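Local coordinates for SusD/RagB family nutrient-binding outer membrane lipoprotein (Bacteroides vulgatus, PDB 4F7A) that probably binds glycans, perhaps mucin O-glycans, at the bacterial cell surface for nutrient uptake, as a TPR-like SusD-type lipoprotein, at residues A[20-25]-A[182-187]; A[27-32]-A[241-246]; A[344-349]-A[417-422]; A[358-363]-A[408-413]. All coordinates share one frame; numbering follows the deposited sequence.

Contact 1: A[20-25]-A[182-187]; sequences KYTTNF and VKSINM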
# COMPACT_ATOMS: atom_id res chain seq x y z
N LYS A 20 -23.51 -13.22 -15.06
CA LYS A 20 -23.90 -13.29 -13.66
C LYS A 20 -22.68 -13.03 -12.77
O LYS A 20 -22.74 -12.15 -11.93
CB LYS A 20 -24.56 -14.63 -13.30
CG LYS A 20 -25.27 -14.66 -11.93
CD LYS A 20 -26.03 -15.97 -11.69
CE LYS A 20 -26.28 -16.27 -10.21
NZ LYS A 20 -27.28 -15.37 -9.60
N TYR A 21 -21.58 -13.75 -12.99
CA TYR A 21 -20.43 -13.73 -12.05
C TYR A 21 -19.18 -12.99 -12.48
O TYR A 21 -18.55 -12.31 -11.67
CB TYR A 21 -19.97 -15.14 -11.75
CG TYR A 21 -21.04 -16.01 -11.17
CD1 TYR A 21 -21.46 -15.84 -9.85
CD2 TYR A 21 -21.65 -16.99 -11.93
CE1 TYR A 21 -22.45 -16.61 -9.32
CE2 TYR A 21 -22.65 -17.77 -11.42
CZ TYR A 21 -23.04 -17.58 -10.11
OH TYR A 21 -24.03 -18.36 -9.60
N THR A 22 -18.80 -13.13 -13.75
CA THR A 22 -17.46 -12.73 -14.15
C THR A 22 -17.28 -11.21 -14.21
O THR A 22 -16.22 -10.70 -13.83
CB THR A 22 -17.04 -13.43 -15.49
OG1 THR A 22 -16.93 -14.84 -15.26
CG2 THR A 22 -15.72 -12.91 -15.97
N THR A 23 -18.30 -10.49 -14.66
CA THR A 23 -18.23 -9.03 -14.76
C THR A 23 -17.95 -8.36 -13.41
O THR A 23 -17.20 -7.38 -13.34
CB THR A 23 -19.53 -8.42 -15.36
OG1 THR A 23 -19.70 -8.89 -16.71
CG2 THR A 23 -19.46 -6.89 -15.35
N ASN A 24 -18.56 -8.87 -12.34
CA ASN A 24 -18.30 -8.34 -11.01
C ASN A 24 -16.80 -8.40 -10.66
O ASN A 24 -16.25 -7.47 -10.08
CB ASN A 24 -19.09 -9.10 -9.91
CG ASN A 24 -20.59 -8.87 -9.98
OD1 ASN A 24 -21.06 -7.83 -10.44
ND2 ASN A 24 -21.36 -9.86 -9.53
N PHE A 25 -16.16 -9.50 -11.01
CA PHE A 25 -14.75 -9.67 -10.75
C PHE A 25 -13.88 -8.66 -11.49
O PHE A 25 -12.85 -8.25 -10.98
CB PHE A 25 -14.31 -11.09 -11.09
CG PHE A 25 -14.69 -12.08 -10.03
CD1 PHE A 25 -13.91 -12.21 -8.89
CD2 PHE A 25 -15.84 -12.81 -10.15
CE1 PHE A 25 -14.28 -13.11 -7.89
CE2 PHE A 25 -16.23 -13.69 -9.15
CZ PHE A 25 -15.42 -13.85 -8.03
N VAL A 182 -10.71 -21.05 -11.86
CA VAL A 182 -10.62 -19.59 -11.66
C VAL A 182 -10.07 -18.81 -12.86
O VAL A 182 -9.91 -17.58 -12.80
CB VAL A 182 -9.76 -19.24 -10.42
CG1 VAL A 182 -10.42 -19.81 -9.14
CG2 VAL A 182 -8.31 -19.74 -10.56
N LYS A 183 -9.80 -19.51 -13.96
CA LYS A 183 -9.21 -18.92 -15.16
C LYS A 183 -9.96 -17.67 -15.62
O LYS A 183 -9.33 -16.66 -15.91
CB LYS A 183 -9.13 -19.97 -16.28
CG LYS A 183 -8.32 -19.57 -17.49
CD LYS A 183 -8.32 -20.70 -18.52
CE LYS A 183 -7.25 -21.73 -18.22
NZ LYS A 183 -7.30 -22.86 -19.20
N SER A 184 -11.30 -17.73 -15.66
CA SER A 184 -12.11 -16.64 -16.21
C SER A 184 -12.11 -15.35 -15.39
O SER A 184 -12.51 -14.30 -15.89
CB SER A 184 -13.56 -17.08 -16.43
OG SER A 184 -14.23 -17.40 -15.21
N ILE A 185 -11.66 -15.43 -14.14
CA ILE A 185 -11.66 -14.28 -13.24
C ILE A 185 -10.25 -13.82 -12.87
O ILE A 185 -10.10 -12.90 -12.07
CB ILE A 185 -12.47 -14.55 -11.92
CG1 ILE A 185 -11.89 -15.72 -11.14
CG2 ILE A 185 -13.91 -14.84 -12.25
CD1 ILE A 185 -12.48 -15.87 -9.70
N ASN A 186 -9.23 -14.40 -13.49
CA ASN A 186 -7.86 -14.05 -13.15
C ASN A 186 -7.41 -12.71 -13.75
O ASN A 186 -6.91 -12.67 -14.87
CB ASN A 186 -6.89 -15.14 -13.60
CG ASN A 186 -5.47 -14.88 -13.14
OD1 ASN A 186 -5.25 -14.02 -12.28
ND2 ASN A 186 -4.51 -15.62 -13.69
N MSE A 187 -7.56 -11.63 -13.01
CA MSE A 187 -6.85 -10.39 -13.34
C MSE A 187 -5.81 -10.00 -12.30
O MSE A 187 -5.34 -8.88 -12.33
CB MSE A 187 -7.84 -9.21 -13.46
CG MSE A 187 -8.72 -9.30 -14.66
SE MSE A 187 -9.93 -7.77 -14.64
CE MSE A 187 -8.70 -6.29 -14.48
O HOH W 1 -17.02 -17.41 -16.83

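Contact 2: A[27-32]-A[241-246]; sequences TIQKGI and IQISGK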
# COMPACT_ATOMS: atom_id res chain seq x y z
N THR A 27 -14.84 -5.50 -12.38
CA THR A 27 -14.98 -4.22 -11.68
C THR A 27 -14.18 -4.18 -10.37
O THR A 27 -13.50 -3.19 -10.07
CB THR A 27 -16.45 -3.94 -11.41
OG1 THR A 27 -17.13 -3.86 -12.66
CG2 THR A 27 -16.66 -2.63 -10.62
N ILE A 28 -14.24 -5.26 -9.60
CA ILE A 28 -13.53 -5.29 -8.32
C ILE A 28 -12.02 -5.19 -8.54
O ILE A 28 -11.35 -4.39 -7.88
CB ILE A 28 -13.84 -6.57 -7.51
CG1 ILE A 28 -15.33 -6.61 -7.11
CG2 ILE A 28 -12.97 -6.63 -6.23
CD1 ILE A 28 -15.85 -8.02 -6.75
N GLN A 29 -11.48 -6.01 -9.44
CA GLN A 29 -10.04 -6.02 -9.67
C GLN A 29 -9.52 -4.70 -10.28
O GLN A 29 -8.42 -4.24 -9.95
CB GLN A 29 -9.64 -7.26 -10.49
CG GLN A 29 -9.63 -8.50 -9.57
CD GLN A 29 -9.52 -9.80 -10.30
OE1 GLN A 29 -8.46 -10.45 -10.31
NE2 GLN A 29 -10.61 -10.19 -10.97
N LYS A 30 -10.32 -4.05 -11.11
CA LYS A 30 -9.97 -2.73 -11.64
C LYS A 30 -10.07 -1.63 -10.59
O LYS A 30 -9.53 -0.55 -10.77
CB LYS A 30 -10.86 -2.36 -12.82
CG LYS A 30 -10.61 -3.23 -14.04
CD LYS A 30 -11.42 -2.75 -15.24
CE LYS A 30 -11.06 -3.53 -16.50
NZ LYS A 30 -11.92 -3.24 -17.67
N GLY A 31 -10.77 -1.92 -9.50
CA GLY A 31 -11.13 -0.90 -8.53
C GLY A 31 -10.26 -0.87 -7.28
O GLY A 31 -10.49 -0.04 -6.41
N ILE A 32 -9.28 -1.76 -7.17
CA ILE A 32 -8.37 -1.78 -5.99
C ILE A 32 -7.31 -0.65 -6.12
O ILE A 32 -7.36 0.30 -5.35
CB ILE A 32 -7.72 -3.16 -5.80
CG1 ILE A 32 -8.79 -4.24 -5.54
CG2 ILE A 32 -6.65 -3.12 -4.65
CD1 ILE A 32 -8.29 -5.70 -5.76
N ILE A 241 1.11 -10.66 -6.71
CA ILE A 241 -0.25 -10.23 -6.98
C ILE A 241 -0.15 -8.85 -7.64
O ILE A 241 0.41 -7.91 -7.06
CB ILE A 241 -1.10 -10.14 -5.70
CG1 ILE A 241 -1.04 -11.47 -4.91
CG2 ILE A 241 -2.56 -9.72 -6.04
CD1 ILE A 241 -1.39 -12.77 -5.71
N GLN A 242 -0.70 -8.75 -8.84
CA GLN A 242 -0.62 -7.54 -9.64
C GLN A 242 -1.76 -7.55 -10.64
O GLN A 242 -2.12 -8.60 -11.17
CB GLN A 242 0.71 -7.46 -10.37
CG GLN A 242 1.10 -8.67 -11.18
CD GLN A 242 2.52 -8.58 -11.69
OE1 GLN A 242 3.33 -7.86 -11.13
NE2 GLN A 242 2.83 -9.30 -12.75
N ILE A 243 -2.33 -6.39 -10.87
CA ILE A 243 -3.55 -6.26 -11.67
C ILE A 243 -3.27 -6.00 -13.14
O ILE A 243 -2.52 -5.08 -13.48
CB ILE A 243 -4.44 -5.13 -11.16
CG1 ILE A 243 -4.82 -5.36 -9.69
CG2 ILE A 243 -5.73 -5.01 -12.07
CD1 ILE A 243 -5.59 -6.66 -9.36
N SER A 244 -3.91 -6.79 -13.99
CA SER A 244 -3.84 -6.59 -15.44
C SER A 244 -4.92 -7.36 -16.16
O SER A 244 -5.46 -8.35 -15.65
CB SER A 244 -2.46 -6.99 -16.00
OG SER A 244 -2.23 -8.40 -15.89
N GLY A 245 -5.20 -6.90 -17.37
CA GLY A 245 -6.10 -7.60 -18.29
C GLY A 245 -7.42 -6.86 -18.43
O GLY A 245 -7.68 -5.87 -17.73
N LYS A 246 -8.24 -7.36 -19.35
CA LYS A 246 -9.57 -6.80 -19.65
C LYS A 246 -9.57 -5.30 -19.94
O LYS A 246 -10.52 -4.60 -19.59
CB LYS A 246 -10.57 -7.18 -18.54
CG LYS A 246 -10.83 -8.70 -18.44
CD LYS A 246 -12.08 -9.00 -17.60
CE LYS A 246 -12.41 -10.48 -17.56
NZ LYS A 246 -13.26 -10.87 -18.72

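Contact 3: A[344-349]-A[417-422]; sequences ASLRGI and EEQLEK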
# COMPACT_ATOMS: atom_id res chain seq x y z
N ALA A 344 8.25 -11.28 11.51
CA ALA A 344 7.62 -12.29 12.36
C ALA A 344 8.70 -13.03 13.15
O ALA A 344 8.55 -13.27 14.35
CB ALA A 344 6.76 -13.27 11.54
N SER A 345 9.81 -13.35 12.49
CA SER A 345 10.94 -14.01 13.18
C SER A 345 11.55 -13.10 14.22
O SER A 345 11.83 -13.53 15.34
CB SER A 345 11.99 -14.47 12.16
OG SER A 345 11.47 -15.55 11.42
N LEU A 346 11.74 -11.83 13.87
CA LEU A 346 12.28 -10.86 14.82
C LEU A 346 11.42 -10.74 16.08
O LEU A 346 11.94 -10.54 17.19
CB LEU A 346 12.43 -9.49 14.15
CG LEU A 346 13.31 -8.48 14.85
CD1 LEU A 346 14.70 -9.05 14.95
CD2 LEU A 346 13.29 -7.14 14.09
N ARG A 347 10.11 -10.83 15.90
CA ARG A 347 9.15 -10.76 17.02
C ARG A 347 8.91 -12.09 17.73
O ARG A 347 8.16 -12.15 18.72
CB ARG A 347 7.80 -10.22 16.50
CG ARG A 347 7.85 -8.77 16.11
CD ARG A 347 6.54 -8.31 15.51
NE ARG A 347 6.61 -6.91 15.13
CZ ARG A 347 6.35 -5.87 15.94
NH1 ARG A 347 5.94 -6.06 17.19
NH2 ARG A 347 6.49 -4.65 15.50
N GLY A 348 9.54 -13.16 17.25
CA GLY A 348 9.38 -14.49 17.84
C GLY A 348 8.03 -15.15 17.55
O GLY A 348 7.57 -16.01 18.31
N ILE A 349 7.37 -14.74 16.47
CA ILE A 349 6.05 -15.24 16.17
C ILE A 349 5.97 -15.86 14.78
O ILE A 349 4.89 -15.97 14.20
CB ILE A 349 4.95 -14.15 16.42
CG1 ILE A 349 5.14 -12.93 15.51
CG2 ILE A 349 4.96 -13.73 17.89
CD1 ILE A 349 4.11 -11.78 15.81
N GLU A 417 15.53 -3.11 17.35
CA GLU A 417 14.82 -2.01 16.73
C GLU A 417 15.49 -1.57 15.38
O GLU A 417 14.79 -1.29 14.42
CB GLU A 417 14.75 -0.87 17.74
CG GLU A 417 13.89 0.26 17.40
CD GLU A 417 12.40 -0.06 17.36
OE1 GLU A 417 11.83 -0.59 18.31
OE2 GLU A 417 11.79 0.30 16.36
N GLU A 418 16.81 -1.52 15.34
CA GLU A 418 17.51 -1.19 14.08
C GLU A 418 17.31 -2.33 13.07
O GLU A 418 17.19 -2.09 11.88
CB GLU A 418 19.00 -0.95 14.27
CG GLU A 418 19.60 -0.37 13.00
CD GLU A 418 21.05 0.02 13.08
OE1 GLU A 418 21.67 -0.01 14.16
OE2 GLU A 418 21.56 0.39 12.00
N GLN A 419 17.26 -3.56 13.55
CA GLN A 419 16.96 -4.67 12.64
C GLN A 419 15.58 -4.52 12.02
O GLN A 419 15.41 -4.73 10.81
CB GLN A 419 17.05 -6.02 13.34
CG GLN A 419 18.42 -6.42 13.82
CD GLN A 419 18.30 -7.70 14.64
OE1 GLN A 419 17.56 -7.77 15.62
NE2 GLN A 419 18.95 -8.70 14.22
N LEU A 420 14.60 -4.17 12.83
CA LEU A 420 13.27 -3.91 12.31
C LEU A 420 13.33 -2.75 11.30
O LEU A 420 12.72 -2.81 10.26
CB LEU A 420 12.28 -3.60 13.41
CG LEU A 420 10.85 -3.33 12.97
CD1 LEU A 420 10.26 -4.51 12.19
CD2 LEU A 420 9.94 -2.97 14.22
N GLU A 421 14.07 -1.71 11.62
CA GLU A 421 14.22 -0.58 10.71
C GLU A 421 14.74 -1.01 9.35
O GLU A 421 14.22 -0.58 8.33
CB GLU A 421 15.10 0.51 11.30
CG GLU A 421 15.25 1.71 10.38
CD GLU A 421 16.13 2.84 10.98
OE1 GLU A 421 16.72 2.66 12.08
OE2 GLU A 421 16.25 3.89 10.30
N LYS A 422 15.75 -1.88 9.33
CA LYS A 422 16.30 -2.41 8.07
C LYS A 422 15.23 -3.18 7.30
O LYS A 422 15.03 -2.97 6.11
CB LYS A 422 17.52 -3.30 8.32
CG LYS A 422 18.75 -2.53 8.89
CD LYS A 422 19.87 -3.50 9.21
CE LYS A 422 21.07 -2.82 9.82
NZ LYS A 422 21.91 -2.05 8.84

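Contact 4: A[358-363]-A[408-413]; sequences QCYEAG and PNFDDA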
# COMPACT_ATOMS: atom_id res chain seq x y z
N GLN A 358 17.84 -14.46 7.46
CA GLN A 358 17.59 -15.28 6.30
C GLN A 358 16.44 -14.72 5.50
O GLN A 358 16.51 -14.67 4.29
CB GLN A 358 17.23 -16.73 6.69
CG GLN A 358 18.40 -17.56 7.18
CD GLN A 358 17.98 -18.93 7.76
OE1 GLN A 358 16.96 -19.07 8.45
NE2 GLN A 358 18.79 -19.95 7.48
N CYS A 359 15.36 -14.36 6.19
CA CYS A 359 14.18 -13.80 5.52
C CYS A 359 14.45 -12.40 4.92
O CYS A 359 14.01 -12.11 3.81
CB CYS A 359 13.01 -13.74 6.46
SG CYS A 359 12.42 -15.42 6.96
N TYR A 360 15.17 -11.56 5.66
CA TYR A 360 15.57 -10.24 5.19
C TYR A 360 16.37 -10.35 3.92
O TYR A 360 16.08 -9.66 2.96
CB TYR A 360 16.41 -9.54 6.24
CG TYR A 360 17.04 -8.23 5.84
CD1 TYR A 360 16.31 -7.05 5.85
CD2 TYR A 360 18.37 -8.17 5.43
CE1 TYR A 360 16.90 -5.84 5.47
CE2 TYR A 360 18.96 -6.98 5.04
CZ TYR A 360 18.23 -5.81 5.08
OH TYR A 360 18.85 -4.63 4.75
N GLU A 361 17.39 -11.19 3.93
CA GLU A 361 18.23 -11.34 2.73
C GLU A 361 17.44 -11.94 1.55
O GLU A 361 17.63 -11.53 0.40
CB GLU A 361 19.49 -12.12 3.07
CG GLU A 361 20.32 -11.35 4.08
CD GLU A 361 21.76 -11.80 4.16
OE1 GLU A 361 22.03 -12.96 3.85
OE2 GLU A 361 22.60 -10.97 4.55
N ALA A 362 16.53 -12.86 1.83
CA ALA A 362 15.67 -13.41 0.78
C ALA A 362 14.77 -12.33 0.21
O ALA A 362 14.53 -12.29 -1.00
CB ALA A 362 14.85 -14.59 1.28
N GLY A 363 14.27 -11.44 1.05
CA GLY A 363 13.43 -10.34 0.58
C GLY A 363 14.15 -9.40 -0.38
O GLY A 363 13.60 -9.00 -1.39
N PRO A 408 22.40 -1.24 4.38
CA PRO A 408 21.68 -2.44 3.97
C PRO A 408 22.15 -3.73 4.64
O PRO A 408 21.48 -4.73 4.53
CB PRO A 408 21.97 -2.50 2.47
CG PRO A 408 22.32 -1.05 2.09
CD PRO A 408 23.18 -0.69 3.25
N ASN A 409 23.30 -3.69 5.30
CA ASN A 409 23.86 -4.90 5.90
C ASN A 409 23.16 -5.24 7.22
O ASN A 409 23.19 -4.48 8.21
CB ASN A 409 25.35 -4.73 6.09
CG ASN A 409 26.03 -6.01 6.49
OD1 ASN A 409 25.38 -7.00 6.87
ND2 ASN A 409 27.36 -6.01 6.40
N PHE A 410 22.50 -6.38 7.24
CA PHE A 410 21.66 -6.75 8.39
C PHE A 410 22.50 -6.90 9.67
O PHE A 410 22.01 -6.58 10.77
CB PHE A 410 20.89 -8.04 8.10
CG PHE A 410 19.72 -8.28 9.04
CD1 PHE A 410 18.58 -7.50 8.96
CD2 PHE A 410 19.78 -9.27 10.02
CE1 PHE A 410 17.50 -7.71 9.83
CE2 PHE A 410 18.68 -9.49 10.87
CZ PHE A 410 17.54 -8.69 10.76
N ASP A 411 23.74 -7.38 9.50
CA ASP A 411 24.65 -7.57 10.63
C ASP A 411 25.11 -6.27 11.30
O ASP A 411 25.58 -6.32 12.42
CB ASP A 411 25.92 -8.36 10.22
CG ASP A 411 25.63 -9.79 9.81
OD1 ASP A 411 24.50 -10.29 10.03
OD2 ASP A 411 26.56 -10.41 9.27
N ASP A 412 25.01 -5.15 10.58
CA ASP A 412 25.33 -3.84 11.12
C ASP A 412 24.15 -3.24 11.87
O ASP A 412 23.87 -2.05 11.67
CB ASP A 412 25.52 -2.81 10.00
CG ASP A 412 26.68 -3.10 9.12
OD1 ASP A 412 27.48 -4.00 9.40
OD2 ASP A 412 26.77 -2.36 8.11
N ALA A 413 23.37 -4.06 12.58
CA ALA A 413 22.35 -3.51 13.51
C ALA A 413 22.90 -3.56 14.93
O ALA A 413 23.46 -4.59 15.32
CB ALA A 413 21.11 -4.31 13.41
O HOH W 2 22.67 -8.34 5.04

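Contact 1: A[20-25]-A[182-187]
Phe25 and Ile185 meet because of their first torsions. Phe25 CG stands anti to the carbonyl carbon (chi1 -78°) and turns the ring from helix 15-30 toward the short 3-10 turn, while Ile185 CG1 is set between its backbone N and carbonyl carbon (chi1 60°), a choice that presents CG2 and CD1 together to one ring face. Ile185 CG2 lies over that face, 3.9 Å from the centroid of the Phe25 ring and 29° off its normal, a CH-pi contact that is tightest at Phe25 CD2 (3.5 Å from CG2). Further out, Ile185 CD1 rests near the rim, 3.8 Å from Phe25 CE1. Phe113 meets the same ring edge-to-face, and helix 111-132 also receives Ile185 at Ala116. With an alanine at Phe25, Ile185 CG2 and CD1 would probably lose the aromatic surface they lie on, and a gap would open beside Phe113. A water 3.0 Å from Thr22 OG1 reaches Ser184 OG weakly, although Thr22 has a second conformer that makes this bridge doubtful. No direct hydrogen bond joins the segments, so they share mainly methyl-on-ring dispersion, while the amide of Gln29 links the carbonyls of Phe25 and Ile185.

Contact 2: A[27-32]-A[241-246]
Lys30 and Lys246 supply the one direct hydrogen bond of this contact: Lys30 NZ donates to Lys246 O at 2.7 Å. The side chain leaves the helix pointing away from the partner segment, and its extended run beyond CG carries the ammonium back to the carbonyl, which it approaches at a C=O...N angle of 151°, tilted 28° from the carbonyl plane. Glu26 holds the same nitrogen in a salt bridge, so the charge is shared between a carboxylate and a backbone oxygen. Gln29 turns its amide elsewhere: NE2 donates to Phe25 O and Ile185 O, and OE1 accepts from Met187 N.

Van der Waals packing centres on Ile243, whose carbons gather round a backbone oxygen. Its CG2 comes to 3.5 Å from Gln29 O, while CG1 and CD1 each stand 3.8 Å from that oxygen; between side chains, Gln29 CB lies 4.2 Å from Ile243 CD1. Alongside the lysine bond, Lys30 CE also passes 4.2 Å from Lys246 CB.

Strand 241-243 pairs antiparallel with strand 329-332, and Ile32 and Ile243 both touch Leu331 there. Leu120 of helix 111-132 packs against Ile28, Gln29 and Ile32, so that the last turn of helix 15-30 is packed between this two-stranded sheet and helices 111-132 and 84-104.

Contact 3: A[344-349]-A[417-422]
Arg347 NH2 touches Leu420 CD2 at 4.0 Å while bonding to Asn213 OD1, from the loop after helix 193-210. The NE of the same guanidinium forms a salt bridge with Glu343, four residues earlier in helix 334-346. The side chain is extended from CG to NE, and this length carries NH2 across to the leucine, an oblique van der Waals approach of a methyl to a guanidinium nitrogen.

Leu346 makes the heart of the contact. With CG anti to the backbone N (chi1 -163°), the side chain reaches across to helix 416-431 and divides its two methyls between neighbouring residues. CD2 settles against the backbone, 3.5 Å from Leu420 N and 3.7 Å from Leu420 CB. CD1 comes to 3.2 Å from Gln419 OE1, close for a carbon and an oxygen, so the amide is tightly bordered by the methyl.

Behind Leu346 the helix ends in a Schellman motif. Ile349 N returns to Ala344 O at 2.8 Å and Gly348 N to Ser345 O at 3.0 Å, the positive phi of Gly348 (73°) turning the chain away. Leu346 also touches Gln416 and Ile423; with Gln419 and Leu420 these make a four-residue pocket, consistent with a knob-into-hole. Such side-by-side helix packing accords with the TPR-like fold of SusD proteins.

Contact 4: A[358-363]-A[408-413]
Tyr360 OH donates a short bond, 2.6 Å long, to Pro408 O, yet meets that carbonyl from above, 35° out of its plane, and not on a lone pair. The acceptor immediately precedes a type I beta turn, Asn409 to Asp412, which presents Phe410 to helix 356-371 and includes an Asx turn, Asn409 OD1 accepting from Asp411 N. Because Tyr360 CG is anti to the backbone N (chi1 173°), the ring projects from the helix far enough for its hydroxyl to reach Pro408 and its face to meet Phe410. Phe410 CD1 is suspended 3.6 Å from Tyr360 CG, offset toward the rim of the tyrosine ring, and Phe410 CB lies 3.7 Å from Tyr360 CD2. With centroids 4.8 Å apart and planes inclined at 34°, the two rings are oblique, neither stacked nor edge-to-face. Helix 416-431 adds Lys422 and Gln426 against Tyr360 and Gln419 against Phe410. A phenylalanine in place of Tyr360 lacks the hydroxyl and would probably leave O of the buried Pro408 without this donor, loosening the tie between turn and helix. A water adds a second polar link: it donates to Glu361 OE2, itself salt-bridged to Lys357, at 2.7 Å, and accepts from Phe410 N at 3.0 Å.

How the contacts relate
The four contacts fall into two pairs, each with centres about 10 Å apart, while centres of different pairs are 32 to 39 Å apart. Contacts 1 and 2 share helix 15-30, and their segments alternate along the chain; they touch directly, Met187 O probably accepting from Ser244 N, so one N-terminal helix gathers two distant parts of the sequence. Contacts 3 and 4 come later, the second falling wholly between the two segments of the first. Helices 334-346, 356-371 and 416-431 are successive there, and Lys422 NZ meets Asn409 O across the two contacts. Each pair thus joins parts of the chain distant in sequence, one at the N-terminal helix and the other among the later helices.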